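Local coordinates for tannase (Fusobacterium nucleatum subsp. nucleatum ATCC 25586, PDB 6YQ4), which probably hydrolyses ester bonds of gallotannins as a member of the alpha/beta-hydrolase clan and carries a bound magnesium ion, at residues G64-N67 / S68-P72; A141-R144 / Y145-N149; P154-A157 / N158-I161. All coordinates share one frame; numbering follows the deposited sequence.

The contacts come in series along the chain and gather in one part of the alpha/beta-hydrolase-like core. Contact 1 folds the loop leading into strand 73-76. Contact 2 is the C-terminal end of helix 134-148, the helix of a beta-alpha-beta crossover from strand 110-114 to strand 160-163, and contact 3 is the turn that opens the latter strand. The two strands entered from contacts 1 and 3 are parallel neighbours. Centres of contacts 1 and 3 lie about 9 Å apart, those of 2 and 3 about 10 Å, and both pairs touch; contacts 1 and 2 do not. The magnesium loop thus joins helix and sheet, one strand ahead of a probable nucleophile elbow.

Contact 1. Residues G64-N67 / S68-P72; sequences GSYN and SNNAP
An Asx turn laid over a beta turn of type I shape, residues Asn-67 to Asn-70, reverses the loop ahead of strand 73-76. The side-chain carbonyl of Asn-67 folds back over its own turn: OD1 accepts the backbone N of Asn-69 at 2.7 Å, the donor tilted 20° from the carbonyl plane. That reach depends on chi1 of 61°, which wedges CG between the backbone N and carbonyl carbon. Asn-67 O closes the beta turn by accepting Asn-70 N at 3.2 Å, with the donor well above the carbonyl plane, and takes a second, weak bond from Ala-71 N. Asn-70 lies across the Asn-67 side chain at about a right angle, its CB pressed to 3.0 Å from Asn-67 OD1. Further back along the loop, Asn-70 ND2 gives a weak hydrogen bond to Ser-65 O at 2.8 Å.

On the aromatic side, Pro-72 sets its CD squarely over one face of the Tyr-66 ring, a CH-pi contact of 3.5 Å from CD to the ring centroid and 10° off the ring normal. Pro-72 CG leans toward the phenol end, 3.7 Å from Tyr-66 CZ. Tyr-109 meets the tyrosine edge-to-face, and Val-493 of helix 482-493 touches both Tyr-66 and Pro-72. Backbone hydrogen bonds from Ser-68 to Gly-155, a magnesium ligand, and from Ala-71 to Asp-156 tie the turn to the metal loop.

Asn-67 answers backbone N-H groups with two carbonyls, so the reversal is held without a regular helix or strand, while Pro-72 CD, bonded to the proline nitrogen, carries somewhat polarised C-H groups suited to the pi face of the phenol.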
loop_
_atom_site.group_PDB
_atom_site.type_symbol
_atom_site.label_atom_id
_atom_site.label_comp_id
_atom_site.label_asym_id
_atom_site.label_seq_id
_atom_site.Cartn_x
_atom_site.Cartn_y
_atom_site.Cartn_z
ATOM N N GLY A 64 -16.678 20.537 -13.970
ATOM C CA GLY A 64 -17.689 20.002 -13.079
ATOM C C GLY A 64 -17.901 20.985 -11.948
ATOM O O GLY A 64 -17.992 22.196 -12.165
ATOM N N SER A 65 -17.949 20.468 -10.717
ATOM C CA SER A 65 -18.055 21.310 -9.533
ATOM C C SER A 65 -16.749 21.994 -9.157
ATOM O O SER A 65 -16.760 22.835 -8.256
ATOM C CB SER A 65 -18.530 20.477 -8.336
ATOM O OG SER A 65 -19.458 19.477 -8.730
ATOM N N TYR A 66 -15.634 21.662 -9.806
ATOM C CA TYR A 66 -14.307 22.028 -9.322
ATOM C C TYR A 66 -13.774 23.271 -10.028
ATOM O O TYR A 66 -13.910 23.418 -11.246
ATOM C CB TYR A 66 -13.325 20.867 -9.511
ATOM C CG TYR A 66 -13.655 19.608 -8.716
ATOM C CD1 TYR A 66 -13.263 18.341 -9.180
ATOM C CD2 TYR A 66 -14.332 19.678 -7.497
ATOM C CE1 TYR A 66 -13.558 17.199 -8.467
ATOM C CE2 TYR A 66 -14.630 18.535 -6.774
ATOM C CZ TYR A 66 -14.246 17.299 -7.262
ATOM O OH TYR A 66 -14.519 16.161 -6.540
ATOM N N ASN A 67 -13.163 24.169 -9.254
ATOM C CA ASN A 67 -12.530 25.346 -9.836
ATOM C C ASN A 67 -11.103 25.498 -9.324
ATOM O O ASN A 67 -10.572 24.598 -8.672
ATOM C CB ASN A 67 -13.356 26.611 -9.552
ATOM C CG ASN A 67 -13.501 26.912 -8.063
ATOM O OD1 ASN A 67 -12.540 26.837 -7.298
ATOM N ND2 ASN A 67 -14.715 27.274 -7.651
ATOM N N SER A 68 -10.483 26.642 -9.591
ATOM C CA SER A 68 -9.081 26.830 -9.241
ATOM C C SER A 68 -8.834 27.042 -7.747
ATOM O O SER A 68 -7.673 27.028 -7.332
ATOM C CB SER A 68 -8.519 28.007 -10.025
ATOM O OG SER A 68 -7.538 28.661 -9.251
ATOM N N ASN A 69 -9.870 27.263 -6.936
ATOM C CA ASN A 69 -9.732 27.331 -5.484
ATOM C C ASN A 69 -10.347 26.124 -4.793
ATOM O O ASN A 69 -10.296 26.019 -3.562
ATOM C CB ASN A 69 -10.376 28.612 -4.945
ATOM C CG ASN A 69 -9.641 29.856 -5.380
ATOM O OD1 ASN A 69 -8.913 30.463 -4.596
ATOM N ND2 ASN A 69 -9.815 30.242 -6.641
ATOM N N ASN A 70 -10.882 25.195 -5.571
ATOM C CA ASN A 70 -11.785 24.157 -5.121
ATOM C C ASN A 70 -11.204 22.769 -5.227
ATOM O O ASN A 70 -11.524 21.911 -4.403
ATOM C CB ASN A 70 -13.042 24.188 -5.985
ATOM C CG ASN A 70 -14.236 23.838 -5.239
ATOM O OD1 ASN A 70 -14.191 23.724 -4.022
ATOM N ND2 ASN A 70 -15.344 23.674 -5.941
ATOM N N ALA A 71 -10.354 22.553 -6.223
ATOM C CA ALA A 71 -10.107 21.220 -6.739
ATOM C C ALA A 71 -9.405 20.359 -5.703
ATOM O O ALA A 71 -8.368 20.760 -5.167
ATOM C CB ALA A 71 -9.263 21.308 -8.007
ATOM N N PRO A 72 -9.928 19.179 -5.400
ATOM C CA PRO A 72 -9.133 18.183 -4.676
ATOM C C PRO A 72 -7.791 17.954 -5.360
ATOM O O PRO A 72 -7.642 18.143 -6.573
ATOM C CB PRO A 72 -10.004 16.921 -4.724
ATOM C CG PRO A 72 -11.365 17.396 -5.012
ATOM C CD PRO A 72 -11.260 18.688 -5.768
#

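Contact 2. Residues A141-R144 / Y145-N149; sequences AAVR and YLYLN
Along the last turns of helix 134-148, which packs against the central sheet of the alpha/beta-hydrolase-like fold, residues 141-144 and 145-149 meet through main-chain bonds and one apolar pair; beyond them Asn-149 bonds back to the last turn.

The main chain follows the alpha-helical i to i+4 pattern. Tyr-145 N bonds to Ala-141 O, Leu-146 N to Ala-142 O, Tyr-147 N to Val-143 O and Leu-148 N to Arg-144 O, the lengths falling from 3.1 Å in the first to 2.9 Å in the last.

Apolar contact comes from Val-143 and Tyr-147, whose side chains extend alongside each other from the same side of the helix. With CG1 of Val-143 trans to the backbone N (chi1 173°), this methyl comes to 3.5 Å from Tyr-147 CE2. Leu-146 turns to the sheet, touching Ile-73 and Phe-75 of strand 73-76.

Polar ends find partners outside the helix. Arg-144, extended from CG to NE, makes a salt bridge through NH2 with Asp-198, and the hydroxyl of Tyr-147 is hydrogen-bonded to Asp-199 O.

At the helix end, Asn-149 is the first residue to leave helical angles, yet it still grips the last turn twice. Its backbone N and its ND2 both donate to Tyr-145 O, at 3.2 and 3.0 Å, from opposite faces of that carbonyl's plane. The amide also bonds Leu-8 and Phe-10. While reaching for the carbonyl, Asn-149 ND2 hangs over the centre of the Tyr-145 ring, 3.3 Å above its plane.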
loop_
_atom_site.group_PDB
_atom_site.type_symbol
_atom_site.label_atom_id
_atom_site.label_comp_id
_atom_site.label_asym_id
_atom_site.label_seq_id
_atom_site.Cartn_x
_atom_site.Cartn_y
_atom_site.Cartn_z
ATOM N N ALA A 141 6.985 14.862 3.492
ATOM C CA ALA A 141 7.664 16.087 3.099
ATOM C C ALA A 141 7.044 16.719 1.864
ATOM O O ALA A 141 7.020 17.949 1.749
ATOM C CB ALA A 141 9.133 15.782 2.850
ATOM N N ALA A 142 6.552 15.914 0.924
ATOM C CA ALA A 142 5.907 16.497 -0.250
ATOM C C ALA A 142 4.550 17.090 0.107
ATOM O O ALA A 142 4.198 18.168 -0.381
ATOM C CB ALA A 142 5.775 15.464 -1.372
ATOM N N VAL A 143 3.785 16.419 0.977
ATOM C CA VAL A 143 2.543 17.000 1.492
ATOM C C VAL A 143 2.816 18.344 2.145
ATOM O O VAL A 143 2.101 19.329 1.911
ATOM C CB VAL A 143 1.856 16.035 2.481
ATOM C CG1 VAL A 143 0.647 16.714 3.159
ATOM C CG2 VAL A 143 1.390 14.810 1.773
ATOM N N ARG A 144 3.851 18.409 2.974
ATOM C CA ARG A 144 4.157 19.662 3.652
ATOM C C ARG A 144 4.440 20.767 2.643
ATOM O O ARG A 144 3.998 21.908 2.820
ATOM C CB ARG A 144 5.331 19.446 4.608
ATOM C CG ARG A 144 4.994 18.431 5.682
ATOM C CD ARG A 144 6.096 18.245 6.690
ATOM N NE ARG A 144 5.620 17.567 7.892
ATOM C CZ ARG A 144 5.408 18.170 9.056
ATOM N NH1 ARG A 144 5.628 19.472 9.194
ATOM N NH2 ARG A 144 4.993 17.466 10.090
ATOM N N TYR A 145 5.149 20.430 1.561
ATOM C CA TYR A 145 5.340 21.353 0.446
ATOM C C TYR A 145 4.008 21.821 -0.126
ATOM O O TYR A 145 3.831 23.010 -0.414
ATOM C CB TYR A 145 6.177 20.676 -0.644
ATOM C CG TYR A 145 6.410 21.520 -1.873
ATOM C CD1 TYR A 145 7.593 22.249 -2.025
ATOM C CD2 TYR A 145 5.457 21.580 -2.887
ATOM C CE1 TYR A 145 7.808 23.023 -3.132
ATOM C CE2 TYR A 145 5.667 22.351 -4.005
ATOM C CZ TYR A 145 6.847 23.072 -4.127
ATOM O OH TYR A 145 7.049 23.850 -5.242
ATOM N N LEU A 146 3.065 20.896 -0.321
ATOM C CA LEU A 146 1.741 21.275 -0.812
ATOM C C LEU A 146 1.056 22.273 0.109
ATOM O O LEU A 146 0.464 23.247 -0.368
ATOM C CB LEU A 146 0.866 20.045 -0.985
ATOM C CG LEU A 146 1.357 19.060 -2.042
ATOM C CD1 LEU A 146 0.301 17.980 -2.254
ATOM C CD2 LEU A 146 1.659 19.784 -3.322
ATOM N N TYR A 147 1.118 22.050 1.432
ATOM C CA TYR A 147 0.472 22.978 2.369
ATOM C C TYR A 147 1.153 24.339 2.367
ATOM O O TYR A 147 0.479 25.375 2.343
ATOM C CB TYR A 147 0.464 22.398 3.790
ATOM C CG TYR A 147 -0.691 21.451 4.036
ATOM C CD1 TYR A 147 -2.006 21.920 4.093
ATOM C CD2 TYR A 147 -0.476 20.085 4.184
ATOM C CE1 TYR A 147 -3.074 21.050 4.308
ATOM C CE2 TYR A 147 -1.536 19.205 4.404
ATOM C CZ TYR A 147 -2.830 19.690 4.462
ATOM O OH TYR A 147 -3.864 18.806 4.673
ATOM N N LEU A 148 2.493 24.353 2.390
ATOM C CA LEU A 148 3.243 25.606 2.385
ATOM C C LEU A 148 2.887 26.482 1.192
ATOM O O LEU A 148 2.884 27.715 1.305
ATOM C CB LEU A 148 4.741 25.308 2.398
ATOM C CG LEU A 148 5.645 26.539 2.558
ATOM C CD1 LEU A 148 6.508 26.468 3.802
ATOM C CD2 LEU A 148 6.524 26.698 1.339
ATOM N N ASN A 149 2.574 25.878 0.049
ATOM C CA ASN A 149 2.288 26.618 -1.173
ATOM C C ASN A 149 0.814 26.647 -1.512
ATOM O O ASN A 149 0.470 26.939 -2.660
ATOM C CB ASN A 149 3.036 26.014 -2.355
ATOM C CG ASN A 149 4.507 26.202 -2.259
ATOM O OD1 ASN A 149 5.012 27.298 -2.467
ATOM N ND2 ASN A 149 5.216 25.132 -1.956
#

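Contact 3. Residues P154-A157 / N158-I161. With MG (magnesium ion), chain E.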
loop_
_atom_site.group_PDB
_atom_site.type_symbol
_atom_site.label_atom_id
_atom_site.label_comp_id
_atom_site.label_asym_id
_atom_site.label_seq_id
_atom_site.Cartn_x
_atom_site.Cartn_y
_atom_site.Cartn_z
ATOM N N PRO A 154 -2.934 26.565 -7.320
ATOM C CA PRO A 154 -4.342 26.203 -7.516
ATOM C C PRO A 154 -4.691 24.914 -6.789
ATOM O O PRO A 154 -3.843 24.046 -6.550
ATOM C CB PRO A 154 -4.460 26.048 -9.041
ATOM C CG PRO A 154 -3.408 26.962 -9.590
ATOM C CD PRO A 154 -2.264 26.906 -8.590
ATOM N N GLY A 155 -5.953 24.803 -6.419
ATOM C CA GLY A 155 -6.429 23.650 -5.672
ATOM C C GLY A 155 -6.524 23.923 -4.186
ATOM O O GLY A 155 -6.303 25.033 -3.696
ATOM N N ASP A 156 -6.846 22.863 -3.455
ATOM C CA ASP A 156 -7.101 22.935 -2.021
ATOM C C ASP A 156 -6.273 21.870 -1.318
ATOM O O ASP A 156 -6.586 20.681 -1.412
ATOM C CB ASP A 156 -8.588 22.741 -1.729
ATOM C CG ASP A 156 -8.908 22.797 -0.241
ATOM O OD1 ASP A 156 -8.048 23.261 0.549
ATOM O OD2 ASP A 156 -10.033 22.386 0.130
ATOM N N ALA A 157 -5.248 22.296 -0.574
ATOM C CA ALA A 157 -4.406 21.372 0.182
ATOM C C ALA A 157 -5.149 20.651 1.301
ATOM O O ALA A 157 -4.627 19.672 1.846
ATOM C CB ALA A 157 -3.199 22.117 0.756
ATOM N N ASN A 158 -6.340 21.095 1.662
ATOM C CA ASN A 158 -7.137 20.401 2.664
ATOM C C ASN A 158 -7.863 19.203 2.103
ATOM O O ASN A 158 -8.620 18.559 2.840
ATOM C CB ASN A 158 -8.150 21.354 3.278
ATOM C CG ASN A 158 -7.491 22.501 3.963
ATOM O OD1 ASN A 158 -6.765 22.308 4.938
ATOM N ND2 ASN A 158 -7.719 23.710 3.461
ATOM N N LYS A 159 -7.667 18.902 0.818
ATOM C CA LYS A 159 -8.338 17.789 0.167
ATOM C C LYS A 159 -7.337 17.003 -0.681
ATOM O O LYS A 159 -7.457 16.886 -1.901
ATOM C CB LYS A 159 -9.532 18.284 -0.642
ATOM C CG LYS A 159 -10.625 18.818 0.252
ATOM C CD LYS A 159 -11.970 18.744 -0.389
ATOM C CE LYS A 159 -12.859 19.836 0.190
ATOM N NZ LYS A 159 -14.168 19.281 0.612
ATOM N N ILE A 160 -6.336 16.453 0.000
ATOM C CA ILE A 160 -5.329 15.605 -0.621
ATOM C C ILE A 160 -5.814 14.162 -0.553
ATOM O O ILE A 160 -6.053 13.635 0.537
ATOM C CB ILE A 160 -3.967 15.762 0.076
ATOM C CG1 ILE A 160 -3.363 17.144 -0.205
ATOM C CG2 ILE A 160 -3.008 14.681 -0.381
ATOM C CD1 ILE A 160 -2.092 17.421 0.589
ATOM N N ILE A 161 -5.948 13.513 -1.707
ATOM C CA ILE A 161 -6.289 12.094 -1.757
ATOM C C ILE A 161 -5.042 11.331 -2.171
ATOM O O ILE A 161 -4.573 11.452 -3.312
ATOM C CB ILE A 161 -7.452 11.792 -2.710
ATOM C CG1 ILE A 161 -8.645 12.702 -2.393
ATOM C CG2 ILE A 161 -7.834 10.278 -2.622
ATOM C CD1 ILE A 161 -8.698 13.966 -3.224
HETATM MG MG MG E . -4.541 26.117 -3.338
HETATM O O HOH W 1 -5.555 17.033 2.680
#
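From Asp-156 to Lys-159 the backbone makes a type I beta turn, closed by Lys-159 N donating to Asp-156 O at 3.1 Å from 48° above the carbonyl plane. Just ahead of it, Gly-155 O binds the magnesium ion at 2.1 Å; Asp-150 OD2 and Met-153 O bind the same ion.

Asp-156 adds an Asx turn to the beta turn. Chi1 of 180° swings its carboxylate away from its own N and forward over the turn, and OD1 takes two bonds from Asn-158. Asn-158 ND2 uses the syn lone pair of Asp-156 OD1 at 3.0 Å, the amide plane turned 71° from that of the carboxylate, while Asn-158 N comes from above the carboxylate plane. The other oxygen, Asp-156 OD2, lies beside the aliphatic part of Lys-159, 3.6 Å from its CG. The ammonium group turns elsewhere: Lys-159 NZ stands 5.2 Å from Asp-156 OD2, without direct contact, and makes a weak bond to Val-493 O. Any attraction between the two charges is therefore probably a longer-range one.

Past the turn, a water bridges Ala-157 O and Ile-160 N, donating to the first and accepting from the second at 2.9 Å each. Ala-157 N also donates to Asp-150 OD2, which probably helps to position this magnesium ligand.

The turn lies between helix 134-148 and strand 160-163. Ile-160 packs on Val-143 and Leu-146 of the helix, Ala-157 rests on Tyr-147, and backbone bonds join Asp-156 to Ala-71, in the loop before strand 73-76, and Lys-159 to Ile-73, the strand's first residue.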